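Local coordinates for protein 11S globulin (Wrightia tinctoria, PDB 5WXU) that probably serves as a hexameric seed storage globulin and binds the plant hormone auxin (indole-3-acetic acid), at residues Glu43-Ala55 and Val375-Pro389. Sequence-based numbering, arbitrary orientation.
Sequences ECDLQRVNPLEPA and VYDGDVRQGQLFIIP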
loop_
_atom_site.group_PDB
_atom_site.type_symbol
_atom_site.label_atom_id
_atom_site.label_comp_id
_atom_site.label_asym_id
_atom_site.label_seq_id
_atom_site.Cartn_x
_atom_site.Cartn_y
_atom_site.Cartn_z
ATOM N N GLU B 43 -32.743 -7.098 1.155
ATOM C CA GLU B 43 -32.924 -6.604 -0.199
ATOM C C GLU B 43 -32.307 -7.487 -1.322
ATOM O O GLU B 43 -32.605 -7.297 -2.527
ATOM C CB GLU B 43 -32.526 -5.155 -0.256
ATOM C CG GLU B 43 -31.111 -4.775 0.129
ATOM C CD GLU B 43 -30.760 -4.598 1.623
ATOM O OE1 GLU B 43 -31.424 -5.084 2.598
ATOM O OE2 GLU B 43 -29.659 -4.020 1.870
ATOM N N CYS B 44 -31.424 -8.419 -0.940
ATOM C CA CYS B 44 -30.837 -9.374 -1.844
ATOM C C CYS B 44 -31.318 -10.817 -1.536
ATOM O O CYS B 44 -30.755 -11.818 -2.015
ATOM C CB CYS B 44 -29.315 -9.339 -1.750
ATOM S SG CYS B 44 -28.616 -7.957 -2.729
ATOM N N ASP B 45 -32.434 -10.908 -0.829
ATOM C CA ASP B 45 -33.013 -12.244 -0.564
ATOM C C ASP B 45 -34.075 -12.411 -1.638
ATOM O O ASP B 45 -35.249 -12.113 -1.431
ATOM C CB ASP B 45 -33.595 -12.275 0.809
ATOM C CG ASP B 45 -34.223 -13.632 1.138
ATOM O OD1 ASP B 45 -33.969 -14.602 0.409
ATOM O OD2 ASP B 45 -34.965 -13.704 2.111
ATOM N N LEU B 46 -33.624 -12.825 -2.804
ATOM C CA LEU B 46 -34.489 -12.934 -3.949
ATOM C C LEU B 46 -34.893 -14.402 -4.165
ATOM O O LEU B 46 -34.041 -15.358 -4.212
ATOM C CB LEU B 46 -33.793 -12.426 -5.227
ATOM C CG LEU B 46 -33.032 -11.085 -5.095
ATOM C CD1 LEU B 46 -32.332 -10.744 -6.414
ATOM C CD2 LEU B 46 -33.999 -10.017 -4.671
ATOM N N GLN B 47 -36.188 -14.573 -4.348
ATOM C CA GLN B 47 -36.775 -15.906 -4.556
ATOM C C GLN B 47 -36.776 -16.221 -6.037
ATOM O O GLN B 47 -36.718 -17.380 -6.417
ATOM C CB GLN B 47 -38.204 -15.955 -3.978
ATOM C CG GLN B 47 -38.269 -15.698 -2.467
ATOM C CD GLN B 47 -38.014 -14.225 -2.048
ATOM O OE1 GLN B 47 -38.310 -13.261 -2.788
ATOM N NE2 GLN B 47 -37.453 -14.056 -0.854
ATOM N N ARG B 48 -36.815 -15.184 -6.877
ATOM C CA ARG B 48 -36.721 -15.329 -8.302
ATOM C C ARG B 48 -35.848 -14.225 -8.912
ATOM O O ARG B 48 -35.790 -13.124 -8.382
ATOM C CB ARG B 48 -38.129 -15.342 -8.939
ATOM C CG ARG B 48 -38.708 -14.014 -9.440
ATOM C CD ARG B 48 -40.120 -14.202 -10.037
ATOM N NE ARG B 48 -40.150 -15.231 -11.084
ATOM C CZ ARG B 48 -41.225 -15.575 -11.795
ATOM N NH1 ARG B 48 -42.394 -14.962 -11.615
ATOM N NH2 ARG B 48 -41.127 -16.533 -12.719
ATOM N N VAL B 49 -35.159 -14.554 -9.998
ATOM C CA VAL B 49 -34.505 -13.597 -10.854
ATOM C C VAL B 49 -34.974 -13.924 -12.280
ATOM O O VAL B 49 -35.509 -15.004 -12.523
ATOM C CB VAL B 49 -32.969 -13.582 -10.628
ATOM C CG1 VAL B 49 -32.664 -13.505 -9.132
ATOM C CG2 VAL B 49 -32.297 -14.768 -11.246
ATOM N N ASN B 50 -34.946 -12.959 -13.164
ATOM C CA ASN B 50 -35.420 -13.162 -14.526
ATOM C C ASN B 50 -34.493 -12.358 -15.375
ATOM O O ASN B 50 -34.041 -11.326 -14.937
ATOM C CB ASN B 50 -36.869 -12.630 -14.744
ATOM C CG ASN B 50 -37.884 -13.306 -13.844
ATOM O OD1 ASN B 50 -38.383 -12.701 -12.892
ATOM N ND2 ASN B 50 -38.175 -14.572 -14.115
ATOM N N PRO B 51 -34.253 -12.789 -16.601
ATOM C CA PRO B 51 -33.673 -11.900 -17.600
ATOM C C PRO B 51 -34.612 -10.735 -17.786
ATOM O O PRO B 51 -35.873 -10.879 -17.630
ATOM C CB PRO B 51 -33.601 -12.769 -18.877
ATOM C CG PRO B 51 -33.855 -14.159 -18.447
ATOM C CD PRO B 51 -34.636 -14.091 -17.196
ATOM N N LEU B 52 -34.025 -9.568 -18.033
ATOM C CA LEU B 52 -34.773 -8.315 -18.005
ATOM C C LEU B 52 -34.519 -7.610 -19.300
ATOM O O LEU B 52 -33.405 -7.676 -19.840
ATOM C CB LEU B 52 -34.267 -7.372 -16.858
ATOM C CG LEU B 52 -34.325 -7.925 -15.451
ATOM C CD1 LEU B 52 -33.824 -6.916 -14.436
ATOM C CD2 LEU B 52 -35.789 -8.279 -15.190
ATOM N N GLU B 53 -35.515 -6.856 -19.779
ATOM C CA GLU B 53 -35.359 -5.969 -20.923
ATOM C C GLU B 53 -35.566 -4.533 -20.473
ATOM O O GLU B 53 -36.115 -4.333 -19.404
ATOM C CB GLU B 53 -36.315 -6.433 -22.041
ATOM C CG GLU B 53 -35.646 -7.514 -22.867
ATOM C CD GLU B 53 -36.495 -8.086 -23.940
ATOM O OE1 GLU B 53 -37.751 -7.954 -23.841
ATOM O OE2 GLU B 53 -35.883 -8.658 -24.887
ATOM N N PRO B 54 -35.102 -3.547 -21.269
ATOM C CA PRO B 54 -35.289 -2.180 -20.896
ATOM C C PRO B 54 -36.770 -1.803 -20.739
ATOM O O PRO B 54 -37.644 -2.473 -21.304
ATOM C CB PRO B 54 -34.665 -1.396 -22.025
ATOM C CG PRO B 54 -33.817 -2.333 -22.788
ATOM C CD PRO B 54 -34.256 -3.709 -22.462
ATOM N N ALA B 55 -37.042 -0.824 -19.897
ATOM C CA ALA B 55 -38.426 -0.522 -19.507
ATOM C C ALA B 55 -38.863 0.799 -20.068
ATOM O O ALA B 55 -40.032 1.125 -19.935
ATOM C CB ALA B 55 -38.591 -0.511 -18.005
ATOM N N VAL B 375 -34.364 -20.467 -8.492
ATOM C CA VAL B 375 -34.544 -19.061 -8.536
ATOM C C VAL B 375 -34.836 -18.624 -9.976
ATOM O O VAL B 375 -35.553 -17.659 -10.208
ATOM C CB VAL B 375 -33.259 -18.418 -7.924
ATOM C CG1 VAL B 375 -33.072 -17.006 -8.375
ATOM C CG2 VAL B 375 -33.341 -18.530 -6.423
ATOM N N TYR B 376 -34.262 -19.331 -10.947
ATOM C CA TYR B 376 -34.579 -19.135 -12.366
ATOM C C TYR B 376 -34.154 -20.398 -13.085
ATOM O O TYR B 376 -33.078 -20.964 -12.813
ATOM C CB TYR B 376 -33.883 -17.913 -13.007
ATOM C CG TYR B 376 -34.234 -17.699 -14.445
ATOM C CD1 TYR B 376 -35.524 -17.285 -14.803
ATOM C CD2 TYR B 376 -33.366 -18.026 -15.494
ATOM C CE1 TYR B 376 -35.883 -17.089 -16.120
ATOM C CE2 TYR B 376 -33.722 -17.802 -16.834
ATOM C CZ TYR B 376 -35.017 -17.385 -17.152
ATOM O OH TYR B 376 -35.415 -17.178 -18.487
ATOM N N ASP B 377 -34.975 -20.847 -14.030
ATOM C CA ASP B 377 -34.521 -21.928 -14.917
ATOM C C ASP B 377 -35.217 -21.693 -16.236
ATOM O O ASP B 377 -36.416 -21.996 -16.323
ATOM C CB ASP B 377 -34.853 -23.336 -14.386
ATOM C CG ASP B 377 -34.240 -24.496 -15.268
ATOM O OD1 ASP B 377 -33.499 -24.245 -16.244
ATOM O OD2 ASP B 377 -34.399 -25.688 -14.914
ATOM N N GLY B 378 -34.499 -21.137 -17.208
ATOM C CA GLY B 378 -35.062 -20.778 -18.513
ATOM C C GLY B 378 -34.082 -20.196 -19.494
ATOM O O GLY B 378 -32.865 -20.199 -19.265
ATOM N N ASP B 379 -34.603 -19.704 -20.610
ATOM C CA ASP B 379 -33.794 -19.134 -21.656
ATOM C C ASP B 379 -33.193 -17.796 -21.317
ATOM O O ASP B 379 -33.753 -17.044 -20.484
ATOM C CB ASP B 379 -34.617 -18.941 -22.926
ATOM C CG ASP B 379 -35.143 -20.274 -23.488
ATOM O OD1 ASP B 379 -34.455 -21.324 -23.335
ATOM O OD2 ASP B 379 -36.229 -20.233 -24.117
ATOM N N VAL B 380 -32.046 -17.516 -21.938
ATOM C CA VAL B 380 -31.564 -16.182 -22.072
ATOM C C VAL B 380 -31.327 -15.973 -23.513
ATOM O O VAL B 380 -30.952 -16.913 -24.242
ATOM C CB VAL B 380 -30.332 -15.845 -21.205
ATOM C CG1 VAL B 380 -30.687 -16.058 -19.745
ATOM C CG2 VAL B 380 -29.093 -16.700 -21.602
ATOM N N ARG B 381 -31.526 -14.751 -23.953
ATOM C CA ARG B 381 -31.284 -14.454 -25.342
ATOM C C ARG B 381 -30.817 -13.081 -25.584
ATOM O O ARG B 381 -30.868 -12.269 -24.670
ATOM C CB ARG B 381 -32.541 -14.796 -26.152
ATOM C CG ARG B 381 -33.800 -14.018 -25.865
ATOM C CD ARG B 381 -35.045 -14.830 -26.382
ATOM N NE ARG B 381 -34.705 -15.738 -27.514
ATOM C CZ ARG B 381 -34.503 -17.080 -27.481
ATOM N NH1 ARG B 381 -34.637 -17.816 -26.356
ATOM N NH2 ARG B 381 -34.144 -17.699 -28.611
ATOM N N GLN B 382 -30.398 -12.816 -26.828
ATOM C CA GLN B 382 -29.779 -11.555 -27.241
ATOM C C GLN B 382 -30.635 -10.361 -26.813
ATOM O O GLN B 382 -31.872 -10.325 -26.921
ATOM C CB GLN B 382 -29.521 -11.511 -28.735
ATOM C CG GLN B 382 -28.832 -10.248 -29.226
ATOM C CD GLN B 382 -28.765 -10.197 -30.734
ATOM O OE1 GLN B 382 -28.246 -11.105 -31.373
ATOM N NE2 GLN B 382 -29.309 -9.135 -31.309
ATOM N N GLY B 383 -29.938 -9.375 -26.273
ATOM C CA GLY B 383 -30.547 -8.152 -25.785
ATOM C C GLY B 383 -31.017 -8.177 -24.363
ATOM O O GLY B 383 -31.409 -7.141 -23.859
ATOM N N GLN B 384 -30.975 -9.314 -23.681
ATOM C CA GLN B 384 -31.371 -9.420 -22.327
ATOM C C GLN B 384 -30.171 -9.186 -21.372
ATOM O O GLN B 384 -29.057 -9.589 -21.683
ATOM C CB GLN B 384 -32.040 -10.749 -22.004
ATOM C CG GLN B 384 -33.336 -11.001 -22.815
ATOM C CD GLN B 384 -33.973 -12.329 -22.475
ATOM O OE1 GLN B 384 -33.281 -13.305 -22.320
ATOM N NE2 GLN B 384 -35.294 -12.341 -22.249
ATOM N N LEU B 385 -30.503 -8.596 -20.223
ATOM C CA LEU B 385 -29.650 -8.481 -19.056
ATOM C C LEU B 385 -30.057 -9.483 -17.986
ATOM O O LEU B 385 -31.253 -9.685 -17.748
ATOM C CB LEU B 385 -29.814 -7.071 -18.490
ATOM C CG LEU B 385 -28.740 -6.492 -17.550
ATOM C CD1 LEU B 385 -27.517 -6.070 -18.371
ATOM C CD2 LEU B 385 -29.269 -5.326 -16.706
ATOM N N PHE B 386 -29.098 -10.052 -17.255
ATOM C CA PHE B 386 -29.420 -10.914 -16.076
ATOM C C PHE B 386 -28.437 -10.724 -14.943
ATOM O O PHE B 386 -27.198 -10.510 -15.201
ATOM C CB PHE B 386 -29.641 -12.429 -16.378
ATOM C CG PHE B 386 -28.517 -13.154 -17.032
ATOM C CD1 PHE B 386 -27.587 -13.836 -16.262
ATOM C CD2 PHE B 386 -28.402 -13.245 -18.407
ATOM C CE1 PHE B 386 -26.558 -14.549 -16.823
ATOM C CE2 PHE B 386 -27.354 -13.929 -18.981
ATOM C CZ PHE B 386 -26.445 -14.636 -18.180
ATOM N N ILE B 387 -29.000 -10.687 -13.738
ATOM C CA ILE B 387 -28.245 -10.415 -12.509
ATOM C C ILE B 387 -28.168 -11.706 -11.709
ATOM O O ILE B 387 -29.168 -12.338 -11.496
ATOM C CB ILE B 387 -28.896 -9.285 -11.667
ATOM C CG1 ILE B 387 -28.653 -7.900 -12.250
ATOM C CG2 ILE B 387 -28.258 -9.202 -10.292
ATOM C CD1 ILE B 387 -28.872 -7.736 -13.659
ATOM N N ILE B 388 -26.966 -12.127 -11.331
ATOM C CA ILE B 388 -26.733 -13.218 -10.430
ATOM C C ILE B 388 -26.068 -12.650 -9.160
ATOM O O ILE B 388 -24.878 -12.287 -9.228
ATOM C CB ILE B 388 -25.898 -14.330 -11.008
ATOM C CG1 ILE B 388 -26.587 -14.901 -12.240
ATOM C CG2 ILE B 388 -25.811 -15.455 -10.012
ATOM C CD1 ILE B 388 -25.696 -15.586 -13.165
ATOM N N PRO B 389 -26.807 -12.541 -8.075
ATOM C CA PRO B 389 -26.151 -12.042 -6.809
ATOM C C PRO B 389 -25.052 -12.952 -6.306
ATOM O O PRO B 389 -25.037 -14.164 -6.562
ATOM C CB PRO B 389 -27.299 -12.009 -5.776
ATOM C CG PRO B 389 -28.580 -11.968 -6.643
ATOM C CD PRO B 389 -28.231 -12.848 -7.822
HETATM O O HOH W 1 -38.175 -17.601 -11.827
HETATM O O HOH W 2 -31.860 -11.046 -13.618
#
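Leu-52 and Leu-385 form a single antiparallel hydrogen-bonded bridge, Leu-52 N to Leu-385 O at 2.8 Å and Leu-385 N to Leu-52 O at 3.1 Å. It joins the loop leading into strand 56-60 of the N-terminal cupin half of this bicupin globulin to strand 385-388, an outermost strand, within this chain, of a sheet of the C-terminal cupin. Farther along, Val-49 N reaches Val-375 O at 3.1 Å with an N-H...O angle of 158°, and a water bridges the two segments, donating to Asn-50 O and accepting from Ile-387 N. Pro-51 supplies the main apolar contact: its CD lies over one face of the Tyr-376 ring, 3.3 Å from CZ, while its CG touches Val-380 CG1. The ring is placed there by CG standing anti to the backbone N (chi1 -179°), and Tyr-376 OH donates to Asp-379 O at 2.6 Å, in the ring plane. With an alanine here, Pro-51 CD and CG would probably lose the ring they pack against, and Asp-379 O its hydroxyl donor. Pro-51 CB meets Gln-384 OE1 at 3.5 Å; the same oxygen accepts from Arg-381 N, which lies above the amide plane, so the Gln-384 side chain reaches back to the first residue of the type II turn Arg-381 to Gln-384. Val-49 splits its two methyls: CG2 lies 3.9 Å from Tyr-376 CB, and CG1 3.6 Å from Val-375 CG1.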